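Local coordinates for protein serine protease (Arthrobacter nicotinovorans, PDB 3WY8) that is a trypsin-like serine protease with keratinolytic activity, here probably the mature domain cut from a longer precursor, that probably hydrolyses peptide bonds in protein substrates, at residues G87-D92 with N189-G194; N150-P155 with T199-Y204. All coordinates share one frame; numbering follows the deposited sequence.

The two contacts lie with centres about 8 Å apart on one side of the chain's centre and are joined where Y201 of strand 199-202 bonds through its backbone to S190 and Y191 and stacks its ring on that of Y191. Contact 1 holds D92, which with H43 and S171 has the geometry of a serine protease triad; contact 2 lies further from the chain's centre, at the outer side of the second barrel. Carboxylate oxygen OD2 of D151, in contact 2, ties them together: it probably receives hydrogen bonds from Y193 OH at 2.6 Å and from Y191 OH at 2.7 Å. Closer to D92, Q90 O also packs against P203 CB at 3.4 Å.

Contact 1: G87-D92 with N189-G194; sequences GNMQYD and NSYGYG
S190 and M89 bury the most surface here, and the serine hydroxyl is the point on which both the polar and the apolar parts of the interface converge. S190 OG donates to D92 OD2 at 2.7 Å, reaching the carboxylate oxygen on its anti side and 18° out of the carboxylate plane. The same hydroxyl accepts from water 1 at 2.7 Å, and that water gives its other hydrogen to M89 O, again at 2.7 Å, so one ordered solvent molecule joins the serine side chain to the backbone of the facing loop. H43 ND1 is a second partner of D92 OD2. D92, H43 and S171 have the geometry expected of a Ser-His-Asp triad, and S190 probably takes the place of the serine that binds the triad aspartate in trypsin-like enzymes; together these bonds would fix the rotation of the D92 carboxylate. S190 and the residues after it probably correspond to the segment that pairs with substrate backbone in trypsin-like proteases. The backbones of S190 and Y191 both bond to that of Y201, a classic beta bulge against strand 199-202.

M89 supplies the apolar part. All three of its torsions lie near -60° (chi1 -68°), which folds the chain and sets its terminal methyl against S190 and Y191. M89 CE lies 3.3 Å from S190 OG and 3.6 Å from Y191 CD2, approaching the tyrosine ring at a slant. S190 OG and water 1 lie in the plane of that ring, at its edge. Before M89, an Asx turn shapes the loop: N88 OD1 accepts from Q90 N at 3.0 Å, at the start of the 3-10 segment 89-90. W83 of helix 81-84 touches the side chains of both M89 and D92.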
loop_
_atom_site.group_PDB
_atom_site.type_symbol
_atom_site.label_atom_id
_atom_site.label_comp_id
_atom_site.label_asym_id
_atom_site.label_seq_id
_atom_site.Cartn_x
_atom_site.Cartn_y
_atom_site.Cartn_z
ATOM N N GLY A 87 -5.575 -12.111 -11.134
ATOM C CA GLY A 87 -5.637 -12.037 -9.669
ATOM C C GLY A 87 -4.521 -12.788 -8.962
ATOM O O GLY A 87 -4.718 -13.340 -7.873
ATOM N N ASN A 88 -3.343 -12.804 -9.579
ATOM C CA ASN A 88 -2.199 -13.538 -9.041
ATOM C C ASN A 88 -1.602 -12.815 -7.833
ATOM O O ASN A 88 -1.048 -11.720 -7.976
ATOM C CB ASN A 88 -1.138 -13.734 -10.133
ATOM C CG ASN A 88 -0.027 -14.678 -9.714
ATOM O OD1 ASN A 88 0.211 -14.900 -8.525
ATOM N ND2 ASN A 88 0.675 -15.232 -10.701
ATOM N N MET A 89 -1.710 -13.437 -6.654
ATOM C CA MET A 89 -1.232 -12.833 -5.399
ATOM C C MET A 89 0.264 -12.517 -5.386
ATOM O O MET A 89 0.709 -11.668 -4.611
ATOM C CB MET A 89 -1.600 -13.696 -4.178
ATOM C CG MET A 89 -3.095 -13.759 -3.863
ATOM S SD MET A 89 -3.863 -12.162 -3.508
ATOM C CE MET A 89 -3.132 -11.763 -1.922
ATOM N N GLN A 90 1.040 -13.185 -6.243
ATOM C CA GLN A 90 2.471 -12.891 -6.349
ATOM C C GLN A 90 2.718 -11.434 -6.726
ATOM O O GLN A 90 3.741 -10.848 -6.352
ATOM C CB GLN A 90 3.157 -13.805 -7.371
ATOM C CG GLN A 90 4.600 -13.399 -7.656
ATOM C CD GLN A 90 5.438 -14.496 -8.278
ATOM O OE1 GLN A 90 4.961 -15.605 -8.526
ATOM N NE2 GLN A 90 6.707 -14.187 -8.530
ATOM N N TYR A 91 1.771 -10.862 -7.464
ATOM C CA TYR A 91 1.925 -9.524 -8.014
ATOM C C TYR A 91 0.874 -8.552 -7.473
ATOM O O TYR A 91 0.400 -7.671 -8.194
ATOM C CB TYR A 91 1.893 -9.590 -9.550
ATOM C CG TYR A 91 2.879 -10.581 -10.140
ATOM C CD1 TYR A 91 4.231 -10.265 -10.253
ATOM C CD2 TYR A 91 2.457 -11.838 -10.577
ATOM C CE1 TYR A 91 5.143 -11.175 -10.793
ATOM C CE2 TYR A 91 3.360 -12.752 -11.128
ATOM C CZ TYR A 91 4.698 -12.413 -11.230
ATOM O OH TYR A 91 5.596 -13.310 -11.771
ATOM N N ASP A 92 0.532 -8.703 -6.192
ATOM C CA ASP A 92 -0.471 -7.853 -5.548
ATOM C C ASP A 92 0.127 -6.511 -5.112
ATOM O O ASP A 92 0.289 -6.237 -3.924
ATOM C CB ASP A 92 -1.126 -8.586 -4.363
ATOM C CG ASP A 92 -2.340 -7.850 -3.806
ATOM O OD1 ASP A 92 -2.882 -6.963 -4.502
ATOM O OD2 ASP A 92 -2.755 -8.172 -2.666
ATOM N N ASN A 189 1.419 -4.254 2.426
ATOM C CA ASN A 189 0.560 -5.231 3.094
ATOM C C ASN A 189 -0.407 -5.872 2.096
ATOM O O ASN A 189 -1.164 -5.171 1.422
ATOM C CB ASN A 189 -0.236 -4.560 4.216
ATOM C CG ASN A 189 0.652 -3.957 5.285
ATOM O OD1 ASN A 189 1.666 -4.539 5.672
ATOM N ND2 ASN A 189 0.264 -2.785 5.782
ATOM N N SER A 190 -0.380 -7.200 1.997
ATOM C CA SER A 190 -1.204 -7.898 1.004
ATOM C C SER A 190 -2.203 -8.893 1.594
ATOM O O SER A 190 -3.403 -8.823 1.306
ATOM C CB SER A 190 -0.317 -8.592 -0.039
ATOM O OG SER A 190 -1.094 -9.431 -0.884
ATOM N N TYR A 191 -1.716 -9.829 2.400
ATOM C CA TYR A 191 -2.597 -10.836 2.974
ATOM C C TYR A 191 -2.114 -11.384 4.305
ATOM O O TYR A 191 -0.937 -11.271 4.658
ATOM C CB TYR A 191 -2.843 -11.993 1.982
ATOM C CG TYR A 191 -1.651 -12.904 1.734
ATOM C CD1 TYR A 191 -1.434 -14.038 2.522
ATOM C CD2 TYR A 191 -0.754 -12.640 0.699
ATOM C CE1 TYR A 191 -0.341 -14.881 2.291
ATOM C CE2 TYR A 191 0.337 -13.478 0.456
ATOM C CZ TYR A 191 0.535 -14.591 1.255
ATOM O OH TYR A 191 1.608 -15.416 1.027
ATOM N N GLY A 192 -3.052 -11.984 5.030
ATOM C CA GLY A 192 -2.740 -12.787 6.201
ATOM C C GLY A 192 -3.584 -14.044 6.151
ATOM O O GLY A 192 -4.486 -14.165 5.319
ATOM N N TYR A 193 -3.288 -14.984 7.038
ATOM C CA TYR A 193 -4.075 -16.205 7.150
ATOM C C TYR A 193 -5.145 -16.087 8.230
ATOM O O TYR A 193 -4.899 -16.369 9.403
ATOM C CB TYR A 193 -3.149 -17.394 7.389
ATOM C CG TYR A 193 -2.387 -17.762 6.146
ATOM C CD1 TYR A 193 -3.026 -18.406 5.086
ATOM C CD2 TYR A 193 -1.038 -17.443 6.007
ATOM C CE1 TYR A 193 -2.347 -18.735 3.932
ATOM C CE2 TYR A 193 -0.343 -17.773 4.853
ATOM C CZ TYR A 193 -1.008 -18.414 3.819
ATOM O OH TYR A 193 -0.338 -18.748 2.671
ATOM N N GLY A 194 -6.336 -15.663 7.819
ATOM C CA GLY A 194 -7.422 -15.383 8.755
ATOM C C GLY A 194 -7.498 -13.912 9.114
ATOM O O GLY A 194 -6.541 -13.162 8.897
HETATM O O HOH W 1 0.924 -10.889 -1.987
#

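Contact 2: N150-P155 with T199-Y204; sequences NDPYNP and TMYGPY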
loop_
_atom_site.group_PDB
_atom_site.type_symbol
_atom_site.label_atom_id
_atom_site.label_comp_id
_atom_site.label_asym_id
_atom_site.label_seq_id
_atom_site.Cartn_x
_atom_site.Cartn_y
_atom_site.Cartn_z
ATOM N N ASN A 150 9.926 -16.405 4.377
ATOM C CA ASN A 150 9.030 -16.944 3.363
ATOM C C ASN A 150 7.707 -17.432 3.940
ATOM O O ASN A 150 7.601 -17.696 5.144
ATOM C CB ASN A 150 9.724 -18.064 2.582
ATOM C CG ASN A 150 10.934 -17.570 1.823
ATOM O OD1 ASN A 150 10.988 -16.411 1.405
ATOM N ND2 ASN A 150 11.922 -18.443 1.647
ATOM N N ASP A 151 6.696 -17.515 3.081
ATOM C CA ASP A 151 5.431 -18.155 3.433
ATOM C C ASP A 151 5.683 -19.665 3.514
ATOM O O ASP A 151 5.999 -20.293 2.502
ATOM C CB ASP A 151 4.365 -17.825 2.375
ATOM C CG ASP A 151 2.980 -18.334 2.745
ATOM O OD1 ASP A 151 2.865 -19.380 3.419
ATOM O OD2 ASP A 151 1.992 -17.687 2.340
ATOM N N PRO A 152 5.545 -20.252 4.721
ATOM C CA PRO A 152 5.869 -21.666 4.926
ATOM C C PRO A 152 4.879 -22.615 4.265
ATOM O O PRO A 152 5.175 -23.801 4.114
ATOM C CB PRO A 152 5.768 -21.835 6.449
ATOM C CG PRO A 152 5.721 -20.466 7.017
ATOM C CD PRO A 152 5.081 -19.622 5.968
ATOM N N TYR A 153 3.719 -22.094 3.878
ATOM C CA TYR A 153 2.600 -22.932 3.455
ATOM C C TYR A 153 2.299 -22.768 1.979
ATOM O O TYR A 153 2.189 -23.757 1.248
ATOM C CB TYR A 153 1.365 -22.615 4.297
ATOM C CG TYR A 153 1.694 -22.466 5.762
ATOM C CD1 TYR A 153 1.984 -23.585 6.548
ATOM C CD2 TYR A 153 1.752 -21.207 6.357
ATOM C CE1 TYR A 153 2.305 -23.453 7.887
ATOM C CE2 TYR A 153 2.076 -21.065 7.696
ATOM C CZ TYR A 153 2.344 -22.194 8.457
ATOM O OH TYR A 153 2.668 -22.057 9.781
ATOM N N ASN A 154 2.189 -21.516 1.546
ATOM C CA ASN A 154 1.975 -21.189 0.141
ATOM C C ASN A 154 3.153 -20.378 -0.430
ATOM O O ASN A 154 2.988 -19.196 -0.743
ATOM C CB ASN A 154 0.653 -20.417 -0.031
ATOM C CG ASN A 154 -0.581 -21.268 0.278
ATOM O OD1 ASN A 154 -0.798 -22.310 -0.333
ATOM N ND2 ASN A 154 -1.406 -20.805 1.211
ATOM N N PRO A 155 4.342 -21.011 -0.583
ATOM C CA PRO A 155 5.520 -20.277 -1.058
ATOM C C PRO A 155 5.495 -19.999 -2.561
ATOM O O PRO A 155 6.439 -19.397 -3.091
ATOM C CB PRO A 155 6.679 -21.218 -0.713
ATOM C CG PRO A 155 6.093 -22.570 -0.766
ATOM C CD PRO A 155 4.644 -22.444 -0.378
ATOM N N THR A 199 0.724 -12.826 11.364
ATOM C CA THR A 199 1.737 -12.547 10.337
ATOM C C THR A 199 1.095 -11.791 9.173
ATOM O O THR A 199 -0.012 -12.123 8.751
ATOM C CB THR A 199 2.382 -13.860 9.816
ATOM O OG1 THR A 199 2.962 -14.575 10.914
ATOM C CG2 THR A 199 3.470 -13.569 8.788
ATOM N N MET A 200 1.781 -10.755 8.687
ATOM C CA MET A 200 1.359 -10.031 7.489
ATOM C C MET A 200 2.295 -10.375 6.336
ATOM O O MET A 200 3.508 -10.300 6.484
ATOM C CB MET A 200 1.397 -8.519 7.733
ATOM C CG MET A 200 1.077 -7.679 6.499
ATOM S SD MET A 200 -0.663 -7.759 6.091
ATOM C CE MET A 200 -1.331 -6.701 7.381
ATOM N N TYR A 201 1.718 -10.734 5.192
ATOM C CA TYR A 201 2.498 -11.032 3.995
ATOM C C TYR A 201 2.428 -9.911 2.973
ATOM O O TYR A 201 1.383 -9.279 2.798
ATOM C CB TYR A 201 2.048 -12.350 3.366
ATOM C CG TYR A 201 2.460 -13.528 4.197
ATOM C CD1 TYR A 201 3.725 -14.094 4.043
ATOM C CD2 TYR A 201 1.606 -14.056 5.163
ATOM C CE1 TYR A 201 4.129 -15.160 4.830
ATOM C CE2 TYR A 201 1.999 -15.137 5.950
ATOM C CZ TYR A 201 3.263 -15.677 5.774
ATOM O OH TYR A 201 3.674 -16.743 6.543
ATOM N N GLY A 202 3.563 -9.676 2.316
ATOM C CA GLY A 202 3.672 -8.701 1.239
ATOM C C GLY A 202 4.425 -9.287 0.061
ATOM O O GLY A 202 5.341 -10.098 0.251
ATOM N N PRO A 203 4.062 -8.879 -1.166
ATOM C CA PRO A 203 4.709 -9.444 -2.351
ATOM C C PRO A 203 6.151 -8.971 -2.536
ATOM O O PRO A 203 6.530 -7.885 -2.076
ATOM C CB PRO A 203 3.848 -8.920 -3.503
ATOM C CG PRO A 203 3.286 -7.653 -2.988
ATOM C CD PRO A 203 3.016 -7.909 -1.532
ATOM N N TYR A 204 6.942 -9.796 -3.213
ATOM C CA TYR A 204 8.296 -9.423 -3.569
ATOM C C TYR A 204 8.252 -8.348 -4.650
ATOM O O TYR A 204 7.580 -8.510 -5.670
ATOM C CB TYR A 204 9.076 -10.640 -4.072
ATOM C CG TYR A 204 10.479 -10.280 -4.484
ATOM C CD1 TYR A 204 11.469 -10.068 -3.526
ATOM C CD2 TYR A 204 10.810 -10.119 -5.831
ATOM C CE1 TYR A 204 12.759 -9.716 -3.894
ATOM C CE2 TYR A 204 12.102 -9.770 -6.213
ATOM C CZ TYR A 204 13.067 -9.572 -5.239
ATOM O OH TYR A 204 14.345 -9.231 -5.614
HETATM O O HOH W 2 6.435 -15.623 7.412
#
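D151 OD1 is gripped by two backbone N-H groups of its own loop, those of Y153 and N154, each 2.9 Å away, while the carboxylate it belongs to stacks on the ring of Y201. Both donors come from the same face of the carboxylate: Y153 N lies on the anti side, 22° out of plane, and N154 N stands well above it. With OD2 taken by Y191 OH and Y193 OH, this buried group is tightly held, which would be expected to stabilise its negative charge. Its plane is 23° from that of Y201, with OD2 over the ring centre. With CG anti to the backbone N (chi1 -174°), the D151 carboxylate is laid over the Y201 ring, and D151 CB rests 3.6 Å from Y201 CE1. Y191 stacks against the same side of the Y201 ring. At the phenol end, P152 CD comes within 3.3 Å of Y201 OH, and water 2 bridges this hydroxyl (3.1 Å) to N150 O (3.3 Å). An Asx turn extended to an Asx motif thus shapes the connection between strands 142-150 and 160-163, beside strand 199-202 in the second beta-barrel of a chymotrypsin-like fold.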